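Local coordinates for protein P43 (Trichuris muris, PDB 6QIX) that is the major secreted protein of the whipworm parasite, tethers to matrix and inhibits the function of the host cytokine interleukin-13, at residues A[77-82]-A[97-102]; A[121-126]-A[317-322]; A[192-197]-A[249-254]; A[200-205]-A[239-244]. One frame throughout, in Å; residues are numbered along the deposited sequence.

Contact 1: residues A[77-82]-A[97-102]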
# COMPACT_ATOMS: atom_id res chain seq x y z
N CYS A 77 -5.36 15.38 10.56
CA CYS A 77 -4.64 14.74 9.45
C CYS A 77 -3.65 15.68 8.75
O CYS A 77 -2.81 15.21 7.97
CB CYS A 77 -5.65 14.18 8.45
SG CYS A 77 -6.70 12.85 9.10
N SER A 78 -3.76 16.99 8.97
CA SER A 78 -2.81 17.94 8.43
C SER A 78 -1.58 18.02 9.34
O SER A 78 -1.65 17.85 10.56
CB SER A 78 -3.49 19.31 8.29
OG SER A 78 -2.61 20.29 7.79
N PHE A 79 -0.43 18.32 8.72
CA PHE A 79 0.82 18.25 9.46
C PHE A 79 1.87 19.12 8.79
O PHE A 79 1.79 19.39 7.60
CB PHE A 79 1.35 16.81 9.53
CG PHE A 79 1.69 16.23 8.21
CD1 PHE A 79 3.01 16.24 7.77
CD2 PHE A 79 0.70 15.67 7.40
CE1 PHE A 79 3.34 15.68 6.56
CE2 PHE A 79 1.03 15.11 6.16
CZ PHE A 79 2.34 15.13 5.75
N LYS A 80 2.82 19.58 9.59
CA LYS A 80 4.04 20.22 9.12
C LYS A 80 5.13 19.18 9.01
O LYS A 80 5.12 18.18 9.72
CB LYS A 80 4.51 21.30 10.09
CG LYS A 80 3.47 22.28 10.45
CD LYS A 80 4.12 23.37 11.33
CE LYS A 80 3.13 24.43 11.73
NZ LYS A 80 3.81 25.45 12.55
N PHE A 81 6.11 19.46 8.13
CA PHE A 81 7.23 18.58 7.84
C PHE A 81 8.53 19.38 7.77
O PHE A 81 8.54 20.55 7.37
CB PHE A 81 6.95 17.83 6.51
CG PHE A 81 8.06 16.95 6.00
CD1 PHE A 81 8.22 15.65 6.47
CD2 PHE A 81 8.89 17.39 4.98
CE1 PHE A 81 9.20 14.82 5.96
CE2 PHE A 81 9.89 16.56 4.47
CZ PHE A 81 10.04 15.29 4.96
N ARG A 82 9.63 18.74 8.14
CA ARG A 82 10.94 19.30 7.89
C ARG A 82 11.89 18.17 7.58
O ARG A 82 11.64 17.01 7.93
CB ARG A 82 11.46 20.14 9.07
CG ARG A 82 11.81 19.39 10.33
CD ARG A 82 12.44 20.36 11.35
NE ARG A 82 12.75 19.71 12.61
CZ ARG A 82 13.44 20.27 13.59
NH1 ARG A 82 13.90 21.52 13.46
NH2 ARG A 82 13.67 19.59 14.71
N GLY A 97 13.32 12.90 7.84
CA GLY A 97 12.21 13.80 8.06
C GLY A 97 11.65 13.83 9.47
O GLY A 97 11.88 12.92 10.28
N GLU A 98 10.90 14.89 9.77
CA GLU A 98 10.19 15.03 11.03
C GLU A 98 8.79 15.58 10.74
O GLU A 98 8.63 16.42 9.86
CB GLU A 98 10.92 15.97 11.97
CG GLU A 98 11.10 15.42 13.35
CD GLU A 98 12.13 16.18 14.14
OE1 GLU A 98 12.18 17.42 13.98
OE2 GLU A 98 12.88 15.53 14.91
N VAL A 99 7.80 15.08 11.49
CA VAL A 99 6.40 15.46 11.30
C VAL A 99 5.83 15.99 12.61
O VAL A 99 6.07 15.42 13.69
CB VAL A 99 5.58 14.26 10.77
CG1 VAL A 99 4.09 14.46 10.95
CG2 VAL A 99 5.86 14.01 9.28
N GLU A 100 5.07 17.08 12.51
CA GLU A 100 4.33 17.65 13.64
C GLU A 100 2.89 17.85 13.19
O GLU A 100 2.63 18.64 12.28
CB GLU A 100 4.93 18.98 14.11
CG GLU A 100 4.24 19.58 15.33
CD GLU A 100 4.78 20.97 15.67
OE1 GLU A 100 5.93 21.29 15.27
OE2 GLU A 100 4.06 21.74 16.34
N VAL A 101 1.97 17.18 13.86
CA VAL A 101 0.57 17.28 13.50
C VAL A 101 0.05 18.68 13.81
O VAL A 101 0.39 19.28 14.84
CB VAL A 101 -0.25 16.22 14.25
CG1 VAL A 101 -1.71 16.48 14.09
CG2 VAL A 101 0.08 14.81 13.77
N CYS A 102 -0.82 19.17 12.95
CA CYS A 102 -1.50 20.45 13.14
C CYS A 102 -2.87 20.15 13.76
O CYS A 102 -3.85 19.95 13.06
CB CYS A 102 -1.61 21.19 11.82
SG CYS A 102 -0.01 21.71 11.16
O HOH W 1 -5.09 18.53 11.15
O HOH W 2 4.69 24.83 15.02

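Contact 2: residues A[121-126]-A[317-322]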
# COMPACT_ATOMS: atom_id res chain seq x y z
N TYR A 121 -9.06 4.79 3.14
CA TYR A 121 -8.00 5.79 3.19
C TYR A 121 -6.79 5.36 4.01
O TYR A 121 -5.69 5.89 3.81
CB TYR A 121 -8.57 7.08 3.73
CG TYR A 121 -9.61 7.62 2.78
CD1 TYR A 121 -9.21 8.38 1.70
CD2 TYR A 121 -10.95 7.33 2.92
CE1 TYR A 121 -10.09 8.88 0.81
CE2 TYR A 121 -11.90 7.86 2.02
CZ TYR A 121 -11.46 8.63 0.96
OH TYR A 121 -12.32 9.14 0.04
N ALA A 122 -6.94 4.40 4.90
CA ALA A 122 -5.80 3.96 5.70
C ALA A 122 -4.82 3.08 4.95
O ALA A 122 -3.66 2.95 5.38
CB ALA A 122 -6.24 3.19 6.94
N PHE A 123 -5.23 2.45 3.85
CA PHE A 123 -4.32 1.49 3.21
C PHE A 123 -4.10 1.77 1.73
O PHE A 123 -3.31 1.04 1.09
CB PHE A 123 -4.82 0.05 3.42
CG PHE A 123 -6.27 -0.16 3.10
CD1 PHE A 123 -6.66 -0.46 1.81
CD2 PHE A 123 -7.23 -0.04 4.10
CE1 PHE A 123 -7.97 -0.62 1.50
CE2 PHE A 123 -8.56 -0.20 3.80
CZ PHE A 123 -8.93 -0.51 2.49
N ILE A 124 -4.74 2.80 1.15
CA ILE A 124 -4.45 3.10 -0.26
C ILE A 124 -2.97 3.43 -0.48
O ILE A 124 -2.43 3.25 -1.59
CB ILE A 124 -5.35 4.24 -0.79
CG1 ILE A 124 -5.20 5.50 0.05
CG2 ILE A 124 -6.78 3.77 -0.84
CD1 ILE A 124 -6.20 6.57 -0.31
N ASN A 125 -2.28 3.90 0.56
CA ASN A 125 -0.89 4.29 0.36
C ASN A 125 0.01 3.12 0.01
O ASN A 125 1.13 3.34 -0.46
CB ASN A 125 -0.36 5.05 1.58
CG ASN A 125 -0.26 4.20 2.84
OD1 ASN A 125 -0.72 3.05 2.92
ND2 ASN A 125 0.34 4.80 3.87
N GLU A 126 -0.46 1.88 0.20
CA GLU A 126 0.36 0.72 -0.14
C GLU A 126 0.74 0.73 -1.62
O GLU A 126 1.78 0.17 -2.01
CB GLU A 126 -0.37 -0.58 0.21
CG GLU A 126 -0.53 -0.85 1.70
CD GLU A 126 0.77 -1.18 2.46
OE1 GLU A 126 1.76 -1.66 1.84
OE2 GLU A 126 0.78 -0.95 3.71
N LYS A 317 -9.14 -3.51 12.66
CA LYS A 317 -9.08 -4.88 12.17
C LYS A 317 -9.28 -4.92 10.66
O LYS A 317 -8.54 -5.62 9.95
CB LYS A 317 -10.11 -5.72 12.90
CG LYS A 317 -10.06 -7.20 12.51
CD LYS A 317 -11.12 -8.03 13.19
CE LYS A 317 -11.02 -7.96 14.69
NZ LYS A 317 -11.43 -9.26 15.31
N ARG A 318 -10.28 -4.17 10.15
CA ARG A 318 -10.44 -4.03 8.70
C ARG A 318 -9.14 -3.56 8.04
O ARG A 318 -8.71 -4.11 7.02
CB ARG A 318 -11.57 -3.04 8.42
CG ARG A 318 -11.98 -2.88 6.95
CD ARG A 318 -11.17 -1.76 6.20
NE ARG A 318 -11.12 -0.53 6.97
CZ ARG A 318 -12.12 0.33 7.11
NH1 ARG A 318 -13.28 0.11 6.52
NH2 ARG A 318 -11.99 1.39 7.91
N ASP A 319 -8.52 -2.53 8.61
CA ASP A 319 -7.29 -1.97 8.03
C ASP A 319 -6.17 -3.00 8.04
O ASP A 319 -5.40 -3.14 7.06
CB ASP A 319 -6.88 -0.72 8.81
CG ASP A 319 -7.82 0.48 8.56
OD1 ASP A 319 -8.57 0.40 7.55
OD2 ASP A 319 -7.77 1.48 9.35
N GLY A 320 -6.07 -3.75 9.12
CA GLY A 320 -4.99 -4.73 9.20
C GLY A 320 -5.11 -5.80 8.13
O GLY A 320 -4.13 -6.15 7.50
N TYR A 321 -6.33 -6.34 7.92
CA TYR A 321 -6.53 -7.29 6.84
C TYR A 321 -6.30 -6.62 5.49
O TYR A 321 -5.68 -7.21 4.58
CB TYR A 321 -7.94 -7.86 6.88
CG TYR A 321 -8.15 -9.01 7.84
CD1 TYR A 321 -7.48 -10.22 7.69
CD2 TYR A 321 -9.04 -8.88 8.91
CE1 TYR A 321 -7.68 -11.26 8.57
CE2 TYR A 321 -9.24 -9.92 9.81
CZ TYR A 321 -8.57 -11.11 9.63
OH TYR A 321 -8.78 -12.15 10.51
N ALA A 322 -6.79 -5.39 5.33
CA ALA A 322 -6.72 -4.76 4.01
C ALA A 322 -5.26 -4.51 3.62
O ALA A 322 -4.91 -4.60 2.45
CB ALA A 322 -7.51 -3.46 4.00
O HOH W 3 -9.18 2.91 5.99

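Contact 3: residues A[192-197]-A[249-254]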
# COMPACT_ATOMS: atom_id res chain seq x y z
N GLY A 192 7.63 -9.20 17.82
CA GLY A 192 8.80 -10.04 17.86
C GLY A 192 9.72 -9.70 16.70
O GLY A 192 9.46 -8.77 15.89
N PRO A 193 10.82 -10.45 16.61
CA PRO A 193 11.75 -10.23 15.51
C PRO A 193 11.09 -10.50 14.17
O PRO A 193 10.28 -11.43 14.05
CB PRO A 193 12.88 -11.23 15.78
CG PRO A 193 12.41 -12.14 16.87
CD PRO A 193 11.27 -11.48 17.56
N PRO A 194 11.38 -9.69 13.15
CA PRO A 194 10.84 -10.01 11.80
C PRO A 194 11.34 -11.36 11.29
O PRO A 194 12.46 -11.78 11.59
CB PRO A 194 11.37 -8.88 10.92
CG PRO A 194 11.91 -7.87 11.83
CD PRO A 194 12.25 -8.51 13.13
N SER A 195 10.50 -12.02 10.51
CA SER A 195 10.94 -13.22 9.82
C SER A 195 12.00 -12.86 8.81
O SER A 195 12.22 -11.69 8.51
CB SER A 195 9.76 -13.90 9.12
OG SER A 195 9.24 -13.10 8.07
N GLU A 196 12.64 -13.88 8.23
CA GLU A 196 13.37 -13.69 6.98
C GLU A 196 12.36 -13.62 5.84
O GLU A 196 11.16 -13.88 6.03
CB GLU A 196 14.29 -14.87 6.69
CG GLU A 196 15.32 -15.12 7.82
CD GLU A 196 16.28 -13.99 8.02
OE1 GLU A 196 16.43 -13.08 7.18
OE2 GLU A 196 16.94 -14.00 9.11
N TRP A 197 12.84 -13.24 4.66
CA TRP A 197 11.98 -13.29 3.48
C TRP A 197 11.60 -14.74 3.19
O TRP A 197 12.43 -15.64 3.31
CB TRP A 197 12.67 -12.71 2.23
CG TRP A 197 12.84 -11.22 2.26
CD1 TRP A 197 14.01 -10.53 2.39
CD2 TRP A 197 11.80 -10.24 2.15
NE1 TRP A 197 13.74 -9.18 2.40
CE2 TRP A 197 12.39 -8.98 2.25
CE3 TRP A 197 10.39 -10.31 2.02
CZ2 TRP A 197 11.66 -7.80 2.19
CZ3 TRP A 197 9.66 -9.13 1.96
CH2 TRP A 197 10.30 -7.90 2.07
N LYS A 249 7.60 -10.98 4.26
CA LYS A 249 8.29 -10.87 5.55
C LYS A 249 7.27 -10.44 6.59
O LYS A 249 6.49 -9.53 6.34
CB LYS A 249 9.41 -9.84 5.47
CG LYS A 249 10.21 -9.67 6.73
CD LYS A 249 11.40 -8.75 6.51
CE LYS A 249 12.50 -9.45 5.72
NZ LYS A 249 13.85 -8.88 5.97
N CYS A 250 7.29 -11.11 7.74
CA CYS A 250 6.24 -10.99 8.76
C CYS A 250 6.82 -10.33 9.98
O CYS A 250 7.94 -10.65 10.38
CB CYS A 250 5.72 -12.38 9.27
SG CYS A 250 5.66 -13.69 8.13
N MET A 251 6.01 -9.47 10.63
CA MET A 251 6.24 -9.05 12.01
C MET A 251 4.95 -9.29 12.78
O MET A 251 3.88 -8.85 12.34
CB MET A 251 6.63 -7.59 12.07
CG MET A 251 8.10 -7.38 11.78
SD MET A 251 8.42 -5.63 11.88
CE MET A 251 7.97 -5.30 13.57
N LYS A 252 5.06 -9.95 13.93
CA LYS A 252 3.89 -10.41 14.67
C LYS A 252 3.95 -9.95 16.11
O LYS A 252 5.03 -9.93 16.72
CB LYS A 252 3.78 -11.95 14.61
CG LYS A 252 2.52 -12.49 15.30
CD LYS A 252 2.38 -14.03 15.12
CE LYS A 252 1.74 -14.68 16.35
NZ LYS A 252 0.79 -15.78 15.96
N ARG A 253 2.79 -9.60 16.65
CA ARG A 253 2.65 -9.26 18.06
C ARG A 253 1.40 -9.93 18.60
O ARG A 253 0.52 -10.38 17.85
CB ARG A 253 2.63 -7.74 18.26
CG ARG A 253 1.42 -7.09 17.63
CD ARG A 253 1.51 -5.57 17.76
NE ARG A 253 0.44 -4.92 17.00
CZ ARG A 253 0.35 -3.63 16.75
NH1 ARG A 253 1.29 -2.79 17.21
NH2 ARG A 253 -0.68 -3.18 16.04
N ASP A 254 1.32 -10.04 19.94
CA ASP A 254 0.17 -10.68 20.54
C ASP A 254 -1.12 -9.90 20.28
O ASP A 254 -1.11 -8.68 20.10
CB ASP A 254 0.36 -10.80 22.06
CG ASP A 254 1.14 -12.03 22.46
OD1 ASP A 254 1.50 -12.83 21.56
OD2 ASP A 254 1.36 -12.18 23.71
O HOH W 4 7.51 -11.49 14.45
O HOH W 5 14.41 -9.84 8.73

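Contact 4: residues A[200-205]-A[239-244]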
# COMPACT_ATOMS: atom_id res chain seq x y z
N CYS A 200 9.79 -17.38 -3.10
CA CYS A 200 8.88 -16.71 -4.02
C CYS A 200 7.57 -17.46 -4.02
O CYS A 200 7.54 -18.66 -4.27
CB CYS A 200 9.47 -16.65 -5.42
SG CYS A 200 11.02 -15.61 -5.51
N LEU A 201 6.48 -16.75 -3.73
CA LEU A 201 5.15 -17.34 -3.67
C LEU A 201 4.44 -17.21 -5.01
O LEU A 201 4.70 -16.30 -5.78
CB LEU A 201 4.31 -16.66 -2.60
CG LEU A 201 4.96 -16.60 -1.19
CD1 LEU A 201 4.03 -15.94 -0.21
CD2 LEU A 201 5.34 -18.00 -0.74
N TRP A 202 3.55 -18.15 -5.27
CA TRP A 202 2.88 -18.15 -6.57
C TRP A 202 1.46 -18.71 -6.45
O TRP A 202 1.13 -19.44 -5.51
CB TRP A 202 3.68 -19.00 -7.55
CG TRP A 202 3.35 -18.87 -9.01
CD1 TRP A 202 3.09 -19.89 -9.87
CD2 TRP A 202 3.22 -17.66 -9.76
NE1 TRP A 202 2.85 -19.40 -11.13
CE2 TRP A 202 2.88 -18.03 -11.09
CE3 TRP A 202 3.34 -16.31 -9.44
CZ2 TRP A 202 2.66 -17.08 -12.10
CZ3 TRP A 202 3.13 -15.36 -10.44
CH2 TRP A 202 2.81 -15.77 -11.78
N PHE A 203 0.65 -18.38 -7.44
CA PHE A 203 -0.69 -18.91 -7.56
C PHE A 203 -0.68 -20.43 -7.68
O PHE A 203 0.31 -21.03 -8.10
CB PHE A 203 -1.36 -18.30 -8.80
CG PHE A 203 -1.45 -16.80 -8.75
CD1 PHE A 203 -2.43 -16.17 -8.00
CD2 PHE A 203 -0.53 -16.03 -9.42
CE1 PHE A 203 -2.50 -14.77 -7.95
CE2 PHE A 203 -0.62 -14.63 -9.38
CZ PHE A 203 -1.57 -14.01 -8.61
N PRO A 204 -1.81 -21.07 -7.37
CA PRO A 204 -3.11 -20.50 -7.00
C PRO A 204 -3.14 -19.71 -5.68
O PRO A 204 -2.28 -19.85 -4.80
CB PRO A 204 -4.03 -21.73 -6.90
CG PRO A 204 -3.12 -22.87 -6.70
CD PRO A 204 -1.85 -22.54 -7.43
N LEU A 205 -4.17 -18.88 -5.55
CA LEU A 205 -4.30 -18.05 -4.36
C LEU A 205 -4.31 -18.87 -3.07
O LEU A 205 -3.72 -18.46 -2.06
CB LEU A 205 -5.57 -17.21 -4.46
CG LEU A 205 -5.91 -16.28 -3.31
CD1 LEU A 205 -4.84 -15.19 -3.19
CD2 LEU A 205 -7.30 -15.70 -3.59
N GLU A 239 4.39 -20.59 -15.44
CA GLU A 239 5.48 -20.41 -14.49
C GLU A 239 5.55 -18.95 -14.01
O GLU A 239 5.17 -18.01 -14.72
CB GLU A 239 6.82 -20.80 -15.11
CG GLU A 239 6.89 -22.22 -15.64
CD GLU A 239 8.21 -22.46 -16.30
OE1 GLU A 239 8.94 -23.39 -15.86
OE2 GLU A 239 8.52 -21.69 -17.25
N LYS A 240 6.13 -18.79 -12.82
CA LYS A 240 6.34 -17.49 -12.20
C LYS A 240 6.87 -16.50 -13.22
O LYS A 240 7.82 -16.79 -13.94
CB LYS A 240 7.33 -17.62 -11.03
CG LYS A 240 6.77 -18.36 -9.85
CD LYS A 240 7.89 -18.58 -8.76
CE LYS A 240 8.80 -19.71 -9.14
NZ LYS A 240 8.24 -21.03 -8.68
N CYS A 241 6.22 -15.34 -13.29
CA CYS A 241 6.54 -14.39 -14.35
C CYS A 241 6.04 -13.00 -13.97
O CYS A 241 5.25 -12.84 -13.03
CB CYS A 241 5.89 -14.81 -15.68
SG CYS A 241 4.07 -15.03 -15.48
N GLY A 242 6.49 -12.01 -14.75
CA GLY A 242 5.89 -10.68 -14.74
C GLY A 242 6.20 -9.80 -13.55
O GLY A 242 5.50 -8.78 -13.34
N PHE A 243 7.22 -10.15 -12.75
CA PHE A 243 7.41 -9.61 -11.42
C PHE A 243 6.15 -9.79 -10.55
O PHE A 243 5.92 -9.03 -9.59
CB PHE A 243 7.83 -8.14 -11.48
CG PHE A 243 9.15 -7.90 -12.19
CD1 PHE A 243 10.34 -7.97 -11.51
CD2 PHE A 243 9.19 -7.65 -13.56
CE1 PHE A 243 11.55 -7.79 -12.18
CE2 PHE A 243 10.41 -7.44 -14.21
CZ PHE A 243 11.58 -7.52 -13.50
N CYS A 244 5.34 -10.81 -10.85
CA CYS A 244 4.11 -11.13 -10.12
C CYS A 244 4.36 -12.04 -8.92
O CYS A 244 3.65 -11.93 -7.90
CB CYS A 244 3.09 -11.76 -11.10
SG CYS A 244 2.51 -10.58 -12.34

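Contact 1: residues A[77-82]-A[97-102]
F79, K80, F81 and R82 pair in antiparallel register with V101, E100, V99 and E98, the strand axes running 160° apart. Reciprocal backbone hydrogen bonds join K80 with E100 (K80 N to E100 O 2.9 Å) and R82 with E98. Beyond them C102 N reaches S78 O at 2.9 Å, and a water bridges S78 N to C102 O. At the non-hydrogen-bonded positions CA-H groups point at carbonyls of the residue beside the partner, as F81 CA to E98 O at 3.3 Å.

On the face of K80, R82, E98 and E100, R82 CG lies between its backbone N and carbonyl carbon (chi1 69°), and the chain then runs extended to NE beside E98. R82 presents NE and NH2 side-on to the single oxygen E98 OE1, each at 2.7 Å, in a salt bridge whose planes differ by only 27°; the NH2 bond uses the syn lone pair.

On the other face both V99 methyls touch F79 CD1, CG1 at 3.8 Å, and CG2 also reaches the edge of the F81 ring, 4.0 Å from its CD1.

In this hairpin of strands 79-85 and 95-101 the aromatic face packs against helices 39-49 and 139-151, and the C34-C102 disulfide ties its end to the N-terminal loop.

Contact 2: residues A[121-126]-A[317-322]
A322 places its CB squarely over one face of the F123 ring, 3.4 Å from the centroid and only 10° off the ring normal. The methyl is nearly equidistant from all six ring carbons, which identifies a centred CH-pi contact. The CB of F123 points at the helix, and CG lies between the backbone N and the carbonyl carbon (chi1 49°). At the ring edge, in its plane, stands D319 OD1, 3.7 Å from CD2; the carboxylate is turned 62° from the ring, and the two side chains cross at about a right angle. The OD2 branch of D319 instead approaches A122 CB, at 3.3 Å.

The contact seats a loop carrying a type I turn, F123 to E126, against helix 315-325. A322 follows R318 by one turn, A322 N bonding to R318 O, and D319 by three residues, so all three side chains can reach F123. F304 of helix 292-310 also touches A322 and R318.

R318 bends at chi2 and chi3 and brings CD within 3.9 Å of F123 CE2. Its NE donates to D319 OD1 at 2.8 Å from above the carboxylate plane, in a salt bridge within the helix. A water donates to the same OD1 and accepts from A122 N.

Contact 3: residues A[192-197]-A[249-254]
An extended, proline-containing segment, 192-197, runs roughly antiparallel along residues 249-252 of strand 246-252, which pairs with strand 262-268. S195 and C250 meet at its middle: S195 N donates to C250 O, and C250 N in turn donates to S195 OG at 2.8 Å, nearly straight at 168°. A serine hydroxyl thus takes the place of a backbone carbonyl. OG lies between its own backbone N and carbonyl carbon (chi1 65°), and donates a hydrogen bond to E196 O. Farther along, G192 N reaches K252 O at 2.9 Å, and a water joins P193 O to K252 N.

P194 lies beside M251, its CB 3.7 Å from M251 CG. At the other end K249 crosses the W197 indole at about a right angle: CE stands over the five-membered ring, 3.5 Å from its centroid and 11° off the normal, with NZ 4.0 Å from that centroid. A water links NZ to S195 O.

The lysine therefore offers the indole both a methylene and its ammonium, a CH-pi and a cation-pi contact together. The indole thus takes part in cation-pi contacts with two lysines, K249 and K267, which would probably stabilise their positive charge.

Contact 4: residues A[200-205]-A[239-244]
W202 offers one indole face to K240 and the opposite face to F203, whose CD2 lies 3.8 Å above the plane. Over the first face, K240 CA is 3.7 Å from the centroid of the six-membered ring and 14° off its normal, a CH-pi contact. K240 CG also lies over this face, 3.6 Å from W202 CG, and the two side chains slide past each other in opposite directions. At the edge, in plane, C244 CB approaches W202 CZ3 at 3.7 Å.

W202 CB points toward segment 239-244, and CG is anti to the backbone N (chi1 -166°). C241 SG lies obliquely to the ring, 5.1 Å from the centroid of the six-membered ring and 66° off its normal, a sulfur-aromatic contact whose nearest ring atom is CH2. The indole NE1 is hydrogen-bonded to P238 O just before the segment, which would limit rotation of the ring.

C241 and C244 end a type I' turn, closed by C244 N to C241 O at 3.0 Å. Their sulfurs bond to C281 and C344, and that of C200 to C269. W202 packs on the half-cystines C241 and C244, joining the loops before and after helix 205-216 in this disulfide-rich secreted protein.

How the contacts relate
From the N terminus, contact 1 comes first and closes a short loop as a hairpin, finished before contact 2 opens. Contact 2 then closes a far longer loop, bringing 121-126 of the first half of the chain to helix 315-325. Inside that loop lies contact 3, and inside contact 3 in turn lies contact 4, so these three nest without crossing. Contacts 3 and 4 nearly adjoin in sequence, yet their centres are about 22 Å apart: one edges strand 246-252, the other joins the loops flanking helix 205-216. Contacts 1 and 4 lie on opposite sides of the chain's centre, about 39 Å between centres, with contact 2 nearest the middle.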